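Local structure of acyl-CoA thioesterase (3RQB) at residues T221-R235 with Q246-L258. The protein is of unproven function but probably hydrolyses acyl-CoA thioesters, as a protein of two hot dog domains. Residues are numbered along the deposited sequence; the frame is centred on the assembly and turned at random.
Sequences TIFRQGTNELLGVAR and QIGEVWSQDGDLL
E229 O is gripped by two donors, a bridging water and the amide of Q253: the water donates to it at 2.8 Å, and Q253 NE2 adds a weak bond with an N-H...O angle of 145°. The same water donates to Q225 OE1 (2.7 Å) and accepts from Q253 N, so it ties Q225 to the type I turn S252-G255 at the mouth of an antiparallel hairpin, strands 230-240 and 243-251 of the C-terminal hot dog domain. Bent at chi2 (-65°), the Q225 chain brings its amide against S252 CB, with NE2 3.4 Å away. Replacing Q225 by alanine removes OE1 and the amide, which would probably leave the water held by E229 O and Q253 N alone and open a gap beside S252 CB. Close to this site, L230 CD2 meets L258 CD1 at 3.9 Å, the two side chains crossing at about a right angle, and L188 of helix 182-188 packs on L230. Register is set by the hydrogen-bonded pairs L231-W251, V233-E249 and R235-I247, whose side chains share one face of the sheet. There L257 CD1 sits over the centre of the W251 ring, 3.7 Å above its plane, while L231 O lies in plane at the edge. R235 and I247 run side by side, and R235 NH2 makes a weak, long ion pair with E249 of the second subunit; I247 CD1 lies over one face of the guanidinium, 3.7 Å from R235 NH2.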
loop_
_atom_site.group_PDB
_atom_site.type_symbol
_atom_site.label_atom_id
_atom_site.label_comp_id
_atom_site.label_asym_id
_atom_site.label_seq_id
_atom_site.Cartn_x
_atom_site.Cartn_y
_atom_site.Cartn_z
ATOM N N THR B 221 11.014 -19.594 -0.182
ATOM C CA THR B 221 11.823 -18.867 -1.149
ATOM C C THR B 221 12.603 -17.762 -0.461
ATOM O O THR B 221 13.816 -17.623 -0.648
ATOM C CB THR B 221 10.954 -18.199 -2.219
ATOM O OG1 THR B 221 10.393 -19.197 -3.086
ATOM C CG2 THR B 221 11.798 -17.208 -3.035
ATOM N N ILE B 222 11.894 -16.970 0.335
ATOM C CA ILE B 222 12.511 -15.857 1.049
ATOM C C ILE B 222 13.737 -16.320 1.854
ATOM O O ILE B 222 14.843 -15.785 1.705
ATOM C CB ILE B 222 11.472 -15.128 1.944
ATOM C CG1 ILE B 222 10.533 -14.269 1.071
ATOM C CG2 ILE B 222 12.177 -14.290 3.006
ATOM C CD1 ILE B 222 9.248 -13.765 1.760
ATOM N N PHE B 223 13.536 -17.338 2.683
ATOM C CA PHE B 223 14.591 -17.866 3.537
ATOM C C PHE B 223 15.775 -18.385 2.735
ATOM O O PHE B 223 16.928 -18.218 3.131
ATOM C CB PHE B 223 14.015 -18.955 4.425
ATOM C CG PHE B 223 12.914 -18.462 5.321
ATOM C CD1 PHE B 223 12.893 -17.138 5.746
ATOM C CD2 PHE B 223 11.891 -19.303 5.735
ATOM C CE1 PHE B 223 11.881 -16.664 6.582
ATOM C CE2 PHE B 223 10.867 -18.830 6.565
ATOM C CZ PHE B 223 10.867 -17.511 6.988
ATOM N N ARG B 224 15.470 -18.964 1.580
ATOM C CA ARG B 224 16.457 -19.558 0.693
ATOM C C ARG B 224 17.648 -18.621 0.431
ATOM O O ARG B 224 18.780 -19.072 0.249
ATOM C CB ARG B 224 15.749 -19.902 -0.618
ATOM C CG ARG B 224 16.518 -20.746 -1.610
ATOM C CD ARG B 224 15.587 -21.133 -2.760
ATOM N NE ARG B 224 14.350 -21.750 -2.265
ATOM C CZ ARG B 224 13.138 -21.537 -2.776
ATOM N NH1 ARG B 224 12.986 -20.714 -3.809
ATOM N NH2 ARG B 224 12.075 -22.147 -2.253
ATOM N N GLN B 225 17.386 -17.319 0.411
ATOM C CA GLN B 225 18.402 -16.316 0.085
ATOM C C GLN B 225 19.549 -16.235 1.100
ATOM O O GLN B 225 20.682 -15.894 0.750
ATOM C CB GLN B 225 17.747 -14.938 -0.046
ATOM C CG GLN B 225 16.484 -14.920 -0.891
ATOM C CD GLN B 225 16.735 -15.251 -2.354
ATOM O OE1 GLN B 225 17.750 -14.863 -2.929
ATOM N NE2 GLN B 225 15.804 -15.967 -2.962
ATOM N N GLY B 226 19.258 -16.526 2.362
ATOM C CA GLY B 226 20.298 -16.473 3.363
ATOM C C GLY B 226 20.900 -15.094 3.272
ATOM O O GLY B 226 20.183 -14.092 3.328
ATOM N N THR B 227 22.215 -15.041 3.092
ATOM C CA THR B 227 22.938 -13.777 3.094
ATOM C C THR B 227 23.137 -13.202 1.697
ATOM O O THR B 227 23.787 -12.174 1.529
ATOM C CB THR B 227 24.304 -13.941 3.763
ATOM O OG1 THR B 227 24.984 -15.055 3.163
ATOM C CG2 THR B 227 24.134 -14.196 5.254
ATOM N N ASN B 228 22.590 -13.868 0.689
ATOM C CA ASN B 228 22.769 -13.409 -0.680
ATOM C C ASN B 228 22.220 -12.005 -0.899
ATOM O O ASN B 228 21.173 -11.649 -0.348
ATOM C CB ASN B 228 22.103 -14.380 -1.636
ATOM C CG ASN B 228 22.531 -15.808 -1.396
ATOM O OD1 ASN B 228 23.194 -16.126 -0.397
ATOM N ND2 ASN B 228 22.147 -16.688 -2.309
ATOM N N GLU B 229 22.924 -11.218 -1.713
ATOM C CA GLU B 229 22.509 -9.849 -2.016
ATOM C C GLU B 229 21.210 -9.838 -2.819
ATOM O O GLU B 229 20.851 -10.835 -3.442
ATOM C CB GLU B 229 23.607 -9.093 -2.776
ATOM C CG GLU B 229 24.843 -8.812 -1.949
ATOM C CD GLU B 229 25.852 -7.935 -2.664
ATOM O OE1 GLU B 229 25.604 -6.706 -2.774
ATOM O OE2 GLU B 229 26.893 -8.483 -3.104
ATOM N N LEU B 230 20.499 -8.714 -2.789
ATOM C CA LEU B 230 19.249 -8.584 -3.534
ATOM C C LEU B 230 19.244 -7.351 -4.421
ATOM O O LEU B 230 20.012 -6.405 -4.210
ATOM C CB LEU B 230 18.067 -8.506 -2.580
ATOM C CG LEU B 230 18.136 -9.535 -1.464
ATOM C CD1 LEU B 230 17.023 -9.285 -0.468
ATOM C CD2 LEU B 230 18.063 -10.929 -2.054
ATOM N N LEU B 231 18.360 -7.370 -5.412
ATOM C CA LEU B 231 18.227 -6.240 -6.305
ATOM C C LEU B 231 16.915 -5.528 -6.079
ATOM O O LEU B 231 15.849 -6.074 -6.359
ATOM C CB LEU B 231 18.288 -6.694 -7.753
ATOM C CG LEU B 231 18.316 -5.466 -8.654
ATOM C CD1 LEU B 231 19.679 -4.809 -8.533
ATOM C CD2 LEU B 231 17.991 -5.814 -10.101
ATOM N N GLY B 232 16.985 -4.315 -5.555
ATOM C CA GLY B 232 15.802 -3.481 -5.460
ATOM C C GLY B 232 15.632 -2.583 -6.675
ATOM O O GLY B 232 16.604 -2.183 -7.317
ATOM N N VAL B 233 14.384 -2.257 -6.982
ATOM C CA VAL B 233 14.067 -1.279 -8.009
ATOM C C VAL B 233 13.016 -0.334 -7.457
ATOM O O VAL B 233 11.879 -0.734 -7.212
ATOM C CB VAL B 233 13.468 -1.945 -9.259
ATOM C CG1 VAL B 233 13.130 -0.880 -10.314
ATOM C CG2 VAL B 233 14.414 -3.011 -9.809
ATOM N N ALA B 234 13.375 0.930 -7.304
ATOM C CA ALA B 234 12.420 1.901 -6.814
ATOM C C ALA B 234 12.185 2.929 -7.894
ATOM O O ALA B 234 13.129 3.451 -8.488
ATOM C CB ALA B 234 12.932 2.560 -5.549
ATOM N N ARG B 235 10.917 3.206 -8.154
ATOM C CA ARG B 235 10.547 4.214 -9.133
ATOM C C ARG B 235 9.575 5.176 -8.473
ATOM O O ARG B 235 9.101 4.946 -7.355
ATOM C CB ARG B 235 9.959 3.590 -10.413
ATOM C CG ARG B 235 8.503 3.144 -10.322
ATOM C CD ARG B 235 8.014 2.471 -11.616
ATOM N NE ARG B 235 6.642 1.958 -11.499
ATOM C CZ ARG B 235 5.545 2.592 -11.922
ATOM N NH1 ARG B 235 5.640 3.784 -12.509
ATOM N NH2 ARG B 235 4.345 2.032 -11.760
ATOM N N GLN B 246 6.648 6.342 -3.804
ATOM C CA GLN B 246 7.699 5.460 -4.248
ATOM C C GLN B 246 7.066 4.120 -4.502
ATOM O O GLN B 246 6.334 3.611 -3.662
ATOM C CB GLN B 246 8.776 5.337 -3.170
ATOM C CG GLN B 246 10.097 4.807 -3.685
ATOM C CD GLN B 246 11.196 4.881 -2.646
ATOM O OE1 GLN B 246 11.839 5.917 -2.481
ATOM N NE2 GLN B 246 11.421 3.776 -1.938
ATOM N N ILE B 247 7.324 3.569 -5.677
ATOM C CA ILE B 247 6.956 2.196 -5.965
ATOM C C ILE B 247 8.228 1.393 -6.140
ATOM O O ILE B 247 9.164 1.839 -6.804
ATOM C CB ILE B 247 6.127 2.094 -7.238
ATOM C CG1 ILE B 247 5.002 3.126 -7.209
ATOM C CG2 ILE B 247 5.569 0.695 -7.387
ATOM C CD1 ILE B 247 3.901 2.851 -8.210
ATOM N N GLY B 248 8.277 0.209 -5.550
ATOM C CA GLY B 248 9.485 -0.576 -5.657
ATOM C C GLY B 248 9.305 -2.074 -5.584
ATOM O O GLY B 248 8.326 -2.566 -5.025
ATOM N N GLU B 249 10.276 -2.789 -6.150
ATOM C CA GLU B 249 10.290 -4.248 -6.169
ATOM C C GLU B 249 11.629 -4.778 -5.688
ATOM O O GLU B 249 12.653 -4.116 -5.834
ATOM C CB GLU B 249 10.071 -4.746 -7.582
ATOM C CG GLU B 249 8.967 -4.020 -8.286
ATOM C CD GLU B 249 9.216 -3.901 -9.770
ATOM O OE1 GLU B 249 10.201 -4.502 -10.266
ATOM O OE2 GLU B 249 8.425 -3.194 -10.433
ATOM N N VAL B 250 11.619 -5.982 -5.122
ATOM C CA VAL B 250 12.855 -6.615 -4.679
ATOM C C VAL B 250 12.991 -8.004 -5.255
ATOM O O VAL B 250 12.122 -8.853 -5.062
ATOM C CB VAL B 250 12.939 -6.721 -3.154
ATOM C CG1 VAL B 250 14.323 -7.224 -2.751
ATOM C CG2 VAL B 250 12.673 -5.369 -2.521
ATOM N N TRP B 251 14.095 -8.239 -5.952
ATOM C CA TRP B 251 14.283 -9.504 -6.644
ATOM C C TRP B 251 15.433 -10.310 -6.067
ATOM O O TRP B 251 16.393 -9.755 -5.506
ATOM C CB TRP B 251 14.583 -9.268 -8.122
ATOM C CG TRP B 251 13.619 -8.387 -8.856
ATOM C CD1 TRP B 251 13.559 -7.025 -8.821
ATOM C CD2 TRP B 251 12.609 -8.809 -9.785
ATOM N NE1 TRP B 251 12.564 -6.573 -9.654
ATOM C CE2 TRP B 251 11.967 -7.649 -10.257
ATOM C CE3 TRP B 251 12.179 -10.058 -10.251
ATOM C CZ2 TRP B 251 10.915 -7.703 -11.173
ATOM C CZ3 TRP B 251 11.136 -10.107 -11.153
ATOM C CH2 TRP B 251 10.515 -8.938 -11.606
ATOM N N SER B 252 15.322 -11.627 -6.215
ATOM C CA SER B 252 16.422 -12.541 -5.926
ATOM C C SER B 252 17.382 -12.526 -7.093
ATOM O O SER B 252 16.993 -12.190 -8.209
ATOM C CB SER B 252 15.921 -13.964 -5.733
ATOM O OG SER B 252 15.667 -14.564 -6.990
ATOM N N GLN B 253 18.634 -12.890 -6.840
ATOM C CA GLN B 253 19.627 -12.971 -7.904
ATOM C C GLN B 253 19.207 -13.959 -9.009
ATOM O O GLN B 253 19.694 -13.883 -10.141
ATOM C CB GLN B 253 21.013 -13.306 -7.331
ATOM C CG GLN B 253 21.546 -12.259 -6.346
ATOM C CD GLN B 253 23.050 -12.336 -6.147
ATOM O OE1 GLN B 253 23.799 -12.517 -7.107
ATOM N NE2 GLN B 253 23.500 -12.191 -4.897
ATOM N N ASP B 254 18.288 -14.866 -8.687
ATOM C CA ASP B 254 17.808 -15.843 -9.664
ATOM C C ASP B 254 16.740 -15.270 -10.576
ATOM O O ASP B 254 16.434 -15.842 -11.619
ATOM C CB ASP B 254 17.260 -17.079 -8.964
ATOM C CG ASP B 254 18.321 -17.811 -8.190
ATOM O OD1 ASP B 254 19.496 -17.762 -8.619
ATOM O OD2 ASP B 254 17.987 -18.421 -7.152
ATOM N N GLY B 255 16.188 -14.129 -10.183
ATOM C CA GLY B 255 15.132 -13.492 -10.945
ATOM C C GLY B 255 13.758 -13.677 -10.327
ATOM O O GLY B 255 12.755 -13.263 -10.914
ATOM N N ASP B 256 13.714 -14.287 -9.142
ATOM C CA ASP B 256 12.467 -14.439 -8.393
ATOM C C ASP B 256 12.047 -13.131 -7.736
ATOM O O ASP B 256 12.864 -12.436 -7.117
ATOM C CB ASP B 256 12.613 -15.513 -7.321
ATOM C CG ASP B 256 12.968 -16.871 -7.899
ATOM O OD1 ASP B 256 12.042 -17.657 -8.203
ATOM O OD2 ASP B 256 14.176 -17.152 -8.052
ATOM N N LEU B 257 10.763 -12.812 -7.845
ATOM C CA LEU B 257 10.260 -11.559 -7.314
ATOM C C LEU B 257 9.852 -11.760 -5.862
ATOM O O LEU B 257 8.911 -12.495 -5.555
ATOM C CB LEU B 257 9.055 -11.092 -8.125
ATOM C CG LEU B 257 8.371 -9.840 -7.577
ATOM C CD1 LEU B 257 9.309 -8.650 -7.663
ATOM C CD2 LEU B 257 7.084 -9.557 -8.330
ATOM N N LEU B 258 10.568 -11.087 -4.973
ATOM C CA LEU B 258 10.431 -11.292 -3.535
ATOM C C LEU B 258 9.307 -10.465 -2.899
ATOM O O LEU B 258 8.413 -11.017 -2.256
ATOM C CB LEU B 258 11.772 -11.081 -2.838
ATOM C CG LEU B 258 12.920 -11.856 -3.497
ATOM C CD1 LEU B 258 14.257 -11.497 -2.885
ATOM C CD2 LEU B 258 12.696 -13.348 -3.409
HETATM O O HOH W 1 19.545 -13.215 -3.979
#